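Local coordinates for unique short US2 glycoprotein (Human herpesvirus 5, PDB 1IM3), which binds MHC class I heavy chains in the endoplasmic reticulum and redirects them to the cytosol for proteasomal destruction, masking infected cells from cytotoxic T lymphocytes, at residues I12-L17 with D68-F73; N26-F32 with L80-G84; F73-A77 with L89-P93. All blocks are in the same frame, centred on the assembly; numbering follows the deposited sequence.

Contact 1: I12-L17 with D68-F73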
# COMPACT_ATOMS: atom_id res chain seq x y z
N ILE D 12 -28.37 21.96 3.60
CA ILE D 12 -28.16 21.54 4.97
C ILE D 12 -29.28 22.04 5.86
O ILE D 12 -29.69 23.19 5.76
CB ILE D 12 -26.83 22.06 5.51
CG1 ILE D 12 -25.70 21.50 4.66
CG2 ILE D 12 -26.65 21.63 6.97
CD1 ILE D 12 -24.34 21.95 5.09
N ASP D 13 -29.77 21.18 6.73
CA ASP D 13 -30.84 21.58 7.61
C ASP D 13 -30.54 21.08 9.01
O ASP D 13 -30.63 19.88 9.29
CB ASP D 13 -32.15 20.99 7.11
CG ASP D 13 -33.35 21.57 7.82
OD1 ASP D 13 -33.66 22.76 7.59
OD2 ASP D 13 -33.98 20.84 8.62
N ASN D 14 -30.17 22.01 9.89
CA ASN D 14 -29.86 21.69 11.27
C ASN D 14 -28.83 20.59 11.45
O ASN D 14 -29.11 19.56 12.04
CB ASN D 14 -31.12 21.30 12.04
CG ASN D 14 -31.53 22.36 13.05
OD1 ASN D 14 -30.68 23.08 13.59
ND2 ASN D 14 -32.84 22.45 13.31
N GLY D 15 -27.65 20.82 10.92
CA GLY D 15 -26.57 19.85 11.06
C GLY D 15 -26.67 18.56 10.29
O GLY D 15 -25.99 17.59 10.61
N LYS D 16 -27.52 18.54 9.27
CA LYS D 16 -27.69 17.36 8.45
C LYS D 16 -27.64 17.73 6.96
O LYS D 16 -28.11 18.78 6.53
CB LYS D 16 -29.00 16.67 8.80
CG LYS D 16 -29.02 16.07 10.20
CD LYS D 16 -30.32 15.32 10.42
CE LYS D 16 -30.32 14.56 11.73
NZ LYS D 16 -31.62 13.82 11.90
N LEU D 17 -27.04 16.85 6.16
CA LEU D 17 -26.94 17.06 4.73
C LEU D 17 -28.01 16.27 3.98
O LEU D 17 -28.34 15.14 4.33
CB LEU D 17 -25.55 16.63 4.26
CG LEU D 17 -25.26 16.56 2.76
CD1 LEU D 17 -25.32 17.95 2.16
CD2 LEU D 17 -23.89 15.95 2.52
N ASP D 68 -25.28 13.79 8.98
CA ASP D 68 -24.66 14.75 9.87
C ASP D 68 -23.36 15.26 9.28
O ASP D 68 -22.48 14.48 8.95
CB ASP D 68 -24.34 14.15 11.25
CG ASP D 68 -25.58 13.80 12.05
OD1 ASP D 68 -26.65 14.41 11.84
OD2 ASP D 68 -25.46 12.92 12.94
N VAL D 69 -23.26 16.56 9.09
CA VAL D 69 -22.01 17.09 8.61
C VAL D 69 -21.65 18.11 9.64
O VAL D 69 -22.50 18.76 10.24
CB VAL D 69 -22.09 17.81 7.26
CG1 VAL D 69 -22.34 16.79 6.15
CG2 VAL D 69 -23.15 18.90 7.33
N MET D 70 -20.38 18.24 9.86
CA MET D 70 -19.91 19.21 10.81
C MET D 70 -20.28 20.63 10.38
O MET D 70 -20.57 20.88 9.21
CB MET D 70 -18.41 19.09 10.94
CG MET D 70 -17.97 17.77 11.51
SD MET D 70 -16.19 17.77 11.63
CE MET D 70 -15.99 18.32 13.30
N PRO D 71 -20.29 21.57 11.34
CA PRO D 71 -20.63 22.97 11.08
C PRO D 71 -19.69 23.58 10.04
O PRO D 71 -20.08 24.43 9.24
CB PRO D 71 -20.45 23.62 12.45
CG PRO D 71 -20.81 22.50 13.39
CD PRO D 71 -20.09 21.33 12.78
N ILE D 72 -18.45 23.12 10.07
CA ILE D 72 -17.43 23.60 9.14
C ILE D 72 -17.75 23.25 7.69
O ILE D 72 -17.05 23.67 6.77
CB ILE D 72 -16.08 22.96 9.44
CG1 ILE D 72 -15.92 22.77 10.95
CG2 ILE D 72 -14.97 23.82 8.89
CD1 ILE D 72 -14.75 21.87 11.30
N PHE D 73 -18.80 22.47 7.47
CA PHE D 73 -19.12 22.08 6.11
C PHE D 73 -19.28 23.24 5.16
O PHE D 73 -19.99 24.20 5.42
CB PHE D 73 -20.39 21.24 6.05
CG PHE D 73 -20.59 20.52 4.74
CD1 PHE D 73 -20.09 19.24 4.55
CD2 PHE D 73 -21.29 21.12 3.70
CE1 PHE D 73 -20.29 18.55 3.35
CE2 PHE D 73 -21.50 20.45 2.49
CZ PHE D 73 -21.00 19.16 2.32
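Begin at Asp-68, the end of strand 59-68, where it still pairs with strand 16-25. Lys-16 and Asp-68 form an antiparallel non-hydrogen-bonded pair with their CA atoms 4.2 Å apart, and both side chains lie on the same face of the sheet. The aliphatic part of the lysine runs beside the carboxylate, Lys-16 CG being 3.3 Å from Asp-68 OD1, while its amino group goes on to hydrogen-bond Asn-66. Asp-68 CA also makes a CA-H...O contact of 3.2 Å with Gly-15 O. That carbonyl accepts the one hydrogen bond between the segments, from Val-69 N at 3.3 Å. It comes from the tip of the 12-17 hairpin, where Asn-14 and Gly-15 both have positive phi and Asp-13 N bonds to Lys-16 O at 2.9 Å.

The Val-69 side chain packs against two apolar residues of the hairpin: its CG1 is 3.7 Å from Leu-17 CB and its CG2 4.0 Å from Ile-12 CD1. Met-70 and Pro-71 then point away as the chain reverses in a type I turn, closed by Phe-73 N to Met-70 O at 2.9 Å. This brings Phe-73 back toward the hairpin, its ring carbon CD2 3.5 Å from Ile-12 CD1 and its CZ 4.3 Å from Leu-17 CD2. Pro-93 touches both Ile-12 and Phe-73. The arrangement is the end of the immunoglobulin-like sandwich that forms the ER-lumenal domain of US2: the connection that leaves one sheet at strand 59-68 and enters the other at strand 75-82, with apolar side chains filling the gap between them.

Contact 2: N26-F32 with L80-G84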
# COMPACT_ATOMS: atom_id res chain seq x y z
N ASN D 26 -24.72 4.31 -19.72
CA ASN D 26 -24.69 2.86 -19.80
C ASN D 26 -23.63 2.20 -18.92
O ASN D 26 -23.14 1.11 -19.26
CB ASN D 26 -24.54 2.41 -21.27
CG ASN D 26 -23.26 2.93 -21.92
OD1 ASN D 26 -22.51 3.71 -21.32
ND2 ASN D 26 -23.01 2.49 -23.16
N MET D 27 -23.27 2.83 -17.79
CA MET D 27 -22.27 2.27 -16.87
C MET D 27 -22.75 0.92 -16.36
O MET D 27 -23.91 0.77 -15.97
CB MET D 27 -22.06 3.14 -15.63
CG MET D 27 -21.96 4.62 -15.85
SD MET D 27 -23.60 5.36 -15.90
CE MET D 27 -24.10 5.19 -14.26
N SER D 28 -21.85 -0.06 -16.32
CA SER D 28 -22.20 -1.39 -15.82
C SER D 28 -21.84 -1.48 -14.32
O SER D 28 -22.34 -2.33 -13.59
CB SER D 28 -21.47 -2.48 -16.62
OG SER D 28 -20.07 -2.22 -16.67
N ARG D 29 -20.97 -0.60 -13.86
CA ARG D 29 -20.58 -0.62 -12.45
C ARG D 29 -20.30 0.82 -12.04
O ARG D 29 -20.14 1.69 -12.90
CB ARG D 29 -19.32 -1.48 -12.26
CG ARG D 29 -18.15 -1.02 -13.11
CD ARG D 29 -17.00 -2.04 -13.13
NE ARG D 29 -16.08 -1.70 -14.22
CZ ARG D 29 -15.05 -0.87 -14.11
NH1 ARG D 29 -14.77 -0.28 -12.95
NH2 ARG D 29 -14.32 -0.62 -15.19
N PHE D 30 -20.25 1.06 -10.72
CA PHE D 30 -19.99 2.41 -10.22
C PHE D 30 -19.39 2.43 -8.81
O PHE D 30 -19.39 1.43 -8.10
CB PHE D 30 -21.30 3.19 -10.14
CG PHE D 30 -22.12 2.84 -8.92
CD1 PHE D 30 -22.83 1.63 -8.87
CD2 PHE D 30 -22.08 3.64 -7.77
CE1 PHE D 30 -23.48 1.21 -7.70
CE2 PHE D 30 -22.73 3.25 -6.57
CZ PHE D 30 -23.43 2.03 -6.53
N VAL D 31 -18.89 3.60 -8.43
CA VAL D 31 -18.36 3.86 -7.10
C VAL D 31 -18.90 5.23 -6.75
O VAL D 31 -18.75 6.18 -7.52
CB VAL D 31 -16.82 3.93 -7.05
CG1 VAL D 31 -16.38 4.16 -5.62
CG2 VAL D 31 -16.21 2.63 -7.58
N PHE D 32 -19.57 5.33 -5.60
CA PHE D 32 -20.13 6.61 -5.14
C PHE D 32 -19.19 7.04 -4.02
O PHE D 32 -19.16 6.41 -2.96
CB PHE D 32 -21.54 6.41 -4.58
CG PHE D 32 -22.26 7.68 -4.22
CD1 PHE D 32 -22.73 8.54 -5.20
CD2 PHE D 32 -22.49 8.01 -2.89
CE1 PHE D 32 -23.43 9.70 -4.87
CE2 PHE D 32 -23.19 9.17 -2.55
CZ PHE D 32 -23.66 10.01 -3.55
N LEU D 80 -16.99 10.39 -8.48
CA LEU D 80 -17.74 9.25 -8.98
C LEU D 80 -16.89 8.52 -9.99
O LEU D 80 -16.11 9.14 -10.70
CB LEU D 80 -19.02 9.72 -9.69
CG LEU D 80 -20.07 10.48 -8.90
CD1 LEU D 80 -21.17 10.93 -9.84
CD2 LEU D 80 -20.65 9.58 -7.80
N VAL D 81 -16.98 7.20 -10.02
CA VAL D 81 -16.26 6.49 -11.05
C VAL D 81 -17.31 5.60 -11.69
O VAL D 81 -17.93 4.75 -11.05
CB VAL D 81 -14.98 5.75 -10.54
CG1 VAL D 81 -14.87 5.82 -9.05
CG2 VAL D 81 -14.92 4.35 -11.09
N LEU D 82 -17.56 5.89 -12.96
CA LEU D 82 -18.57 5.21 -13.75
C LEU D 82 -17.87 4.40 -14.81
O LEU D 82 -17.16 4.95 -15.66
CB LEU D 82 -19.46 6.25 -14.39
CG LEU D 82 -19.91 7.37 -13.44
CD1 LEU D 82 -20.63 8.47 -14.21
CD2 LEU D 82 -20.79 6.80 -12.36
N GLN D 83 -18.06 3.09 -14.76
CA GLN D 83 -17.40 2.23 -15.74
C GLN D 83 -15.92 2.53 -15.76
O GLN D 83 -15.29 2.40 -16.80
CB GLN D 83 -17.97 2.49 -17.14
CG GLN D 83 -19.08 1.59 -17.52
CD GLN D 83 -18.57 0.25 -17.90
OE1 GLN D 83 -17.57 -0.22 -17.34
NE2 GLN D 83 -19.26 -0.41 -18.85
N GLY D 84 -15.36 2.96 -14.64
CA GLY D 84 -13.93 3.26 -14.61
C GLY D 84 -13.54 4.70 -14.89
O GLY D 84 -12.41 5.08 -14.61
O HOH W 1 -17.07 2.21 -12.04
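Strands 30-32 and 80-82 run antiparallel (171°), their axes 4.9 Å apart, and the central Val-31/Val-81 pair is bonded both ways: Val-31 N to Val-81 O at 3.0 Å, and Val-81 N to Val-31 O at 3.2 Å. Where the strands end, Gln-83 N donates to Arg-29 O at 3.1 Å. Gly-84 N donates to a water 3.2 Å away; that water donates in turn to Val-81 O (2.9 Å) and weakly to Arg-29 O (3.2 Å), bridging the mouth of the turn. Ser-28 OG and Gln-83 NE2 are 2.9 Å apart, but the angle is too poor for a hydrogen bond.

Beneath the backbone, apolar contacts face the interior: Met-27 CG on Leu-82 CB (3.3 Å) and Phe-32 CD1 on Leu-80 CD2 (3.5 Å). On the other face, Val-31 CB meets Val-81 CG1 at 3.4 Å.

The Arg-29 guanidinium lays one face over Gly-84 N, 3.7 Å from NH1, yet its NH2 bonds the HLA class I backbone, and an HLA aromatic side chain adds a cation-pi contact. Phe-30 O accepts from a basic HLA side chain. The chemistry implies a double duty: backbone pairing and one water hold the strand ends together, while Arg-29 and Phe-30 spend outward polar groups on the MHC molecule that US2 captures.

Contact 3: F73-A77 with L89-P93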
# COMPACT_ATOMS: atom_id res chain seq x y z
N PHE D 73 -18.80 22.47 7.47
CA PHE D 73 -19.12 22.08 6.11
C PHE D 73 -19.28 23.24 5.16
O PHE D 73 -19.99 24.20 5.42
CB PHE D 73 -20.39 21.24 6.05
CG PHE D 73 -20.59 20.52 4.74
CD1 PHE D 73 -20.09 19.24 4.55
CD2 PHE D 73 -21.29 21.12 3.70
CE1 PHE D 73 -20.29 18.55 3.35
CE2 PHE D 73 -21.50 20.45 2.49
CZ PHE D 73 -21.00 19.16 2.32
N GLU D 74 -18.61 23.12 4.03
CA GLU D 74 -18.71 24.14 3.02
C GLU D 74 -19.42 23.62 1.78
O GLU D 74 -20.57 23.98 1.53
CB GLU D 74 -17.34 24.63 2.62
CG GLU D 74 -16.89 25.84 3.41
CD GLU D 74 -15.64 26.46 2.84
OE1 GLU D 74 -15.57 26.63 1.60
OE2 GLU D 74 -14.72 26.77 3.63
N THR D 75 -18.71 22.81 0.99
CA THR D 75 -19.26 22.20 -0.23
C THR D 75 -19.16 20.65 -0.27
O THR D 75 -18.33 20.05 0.43
CB THR D 75 -18.59 22.76 -1.52
OG1 THR D 75 -17.25 22.28 -1.63
CG2 THR D 75 -18.56 24.27 -1.49
N LEU D 76 -20.04 20.03 -1.06
CA LEU D 76 -20.05 18.58 -1.25
C LEU D 76 -19.15 18.29 -2.45
O LEU D 76 -19.43 18.75 -3.55
CB LEU D 76 -21.46 18.05 -1.55
CG LEU D 76 -21.54 16.55 -1.93
CD1 LEU D 76 -21.10 15.70 -0.75
CD2 LEU D 76 -22.95 16.16 -2.33
N ALA D 77 -18.06 17.56 -2.22
CA ALA D 77 -17.18 17.18 -3.32
C ALA D 77 -17.55 15.73 -3.60
O ALA D 77 -17.31 14.84 -2.78
CB ALA D 77 -15.72 17.27 -2.91
N LEU D 89 -17.93 16.08 -9.08
CA LEU D 89 -19.02 17.03 -9.11
C LEU D 89 -18.82 17.88 -7.86
O LEU D 89 -18.20 17.44 -6.91
CB LEU D 89 -20.39 16.34 -9.04
CG LEU D 89 -20.98 15.75 -10.32
CD1 LEU D 89 -20.05 14.70 -10.87
CD2 LEU D 89 -22.32 15.13 -10.01
N ARG D 90 -19.33 19.10 -7.87
CA ARG D 90 -19.23 19.96 -6.71
C ARG D 90 -20.65 20.49 -6.45
O ARG D 90 -21.31 20.89 -7.39
CB ARG D 90 -18.24 21.09 -7.02
CG ARG D 90 -17.76 21.86 -5.81
CD ARG D 90 -16.44 22.57 -6.10
NE ARG D 90 -16.22 23.71 -5.20
CZ ARG D 90 -16.85 24.88 -5.28
NH1 ARG D 90 -17.76 25.09 -6.24
NH2 ARG D 90 -16.58 25.84 -4.41
N CYS D 91 -21.13 20.43 -5.21
CA CYS D 91 -22.48 20.92 -4.87
C CYS D 91 -22.39 21.89 -3.70
O CYS D 91 -21.83 21.55 -2.65
CB CYS D 91 -23.43 19.75 -4.49
SG CYS D 91 -25.09 20.41 -4.11
N VAL D 92 -22.94 23.09 -3.88
CA VAL D 92 -22.97 24.10 -2.82
C VAL D 92 -24.34 24.05 -2.16
O VAL D 92 -25.37 24.19 -2.83
CB VAL D 92 -22.76 25.52 -3.39
CG1 VAL D 92 -22.68 26.52 -2.26
CG2 VAL D 92 -21.50 25.55 -4.24
N PRO D 93 -24.39 23.86 -0.83
CA PRO D 93 -25.67 23.79 -0.10
C PRO D 93 -26.50 25.07 -0.37
O PRO D 93 -25.92 26.14 -0.43
CB PRO D 93 -25.23 23.67 1.36
CG PRO D 93 -23.92 22.96 1.25
CD PRO D 93 -23.26 23.66 0.09
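Arg-90 carries Thr-75 CG2 over one face of its guanidinium, the methyl 3.9 Å from Arg-90 NH2, so that the long side chain lies across the neighbouring strand on the outer side of the sheet. Below it, strands 75-77 and 89-91 of one beta hairpin run antiparallel, 4.8 Å between axes. Leu-76 and Cys-91 form the hydrogen-bonded pair: Leu-76 N to Cys-91 O at 2.8 Å, nearly straight at 172°, and Cys-91 N to Leu-76 O at 2.9 Å, more bent at 158°. Their side chains share the inner face, with CB atoms 3.9 Å apart, and Cys-91 SG is joined by a disulfide to Cys-10 of strand 3-12.

Past Cys-91 the pairing stops. Pro-93 has no N-H to offer, and its CD instead lies 3.1 Å from Glu-74 O, while its CG meets the edge of the Phe-73 ring, 3.7 Å from CE2. On their other flank Glu-74 and Thr-75 both face Asp-37 in a classic beta bulge.

Backbone hydrogen bonds thus fix the hairpin, Pro-93 cannot carry the pairing on and packs on Phe-73 instead, and the covalent link from Cys-91 fastens this edge strand to the opposite sheet.

From the N terminus, contact 1 opens first: the hairpin after strand 3-12 waits for residues 68-73, closing a loop over some 50 residues and linking the two sheets at one end of the sandwich. Contact 2 opens inside that loop at 26-32 but closes beyond it at 80-84, so the two cross; their centres lie 27 Å apart on opposite sides of the chain's centre. Contact 3 starts where contact 1 ends, sharing Phe-73, and closes the short hairpin of strands 75-82 and 85-91. It crosses contact 2, touching it through Leu-80 and Leu-89. Strand 75-82 thereby pairs with both 30-37 and 85-91 in one sheet.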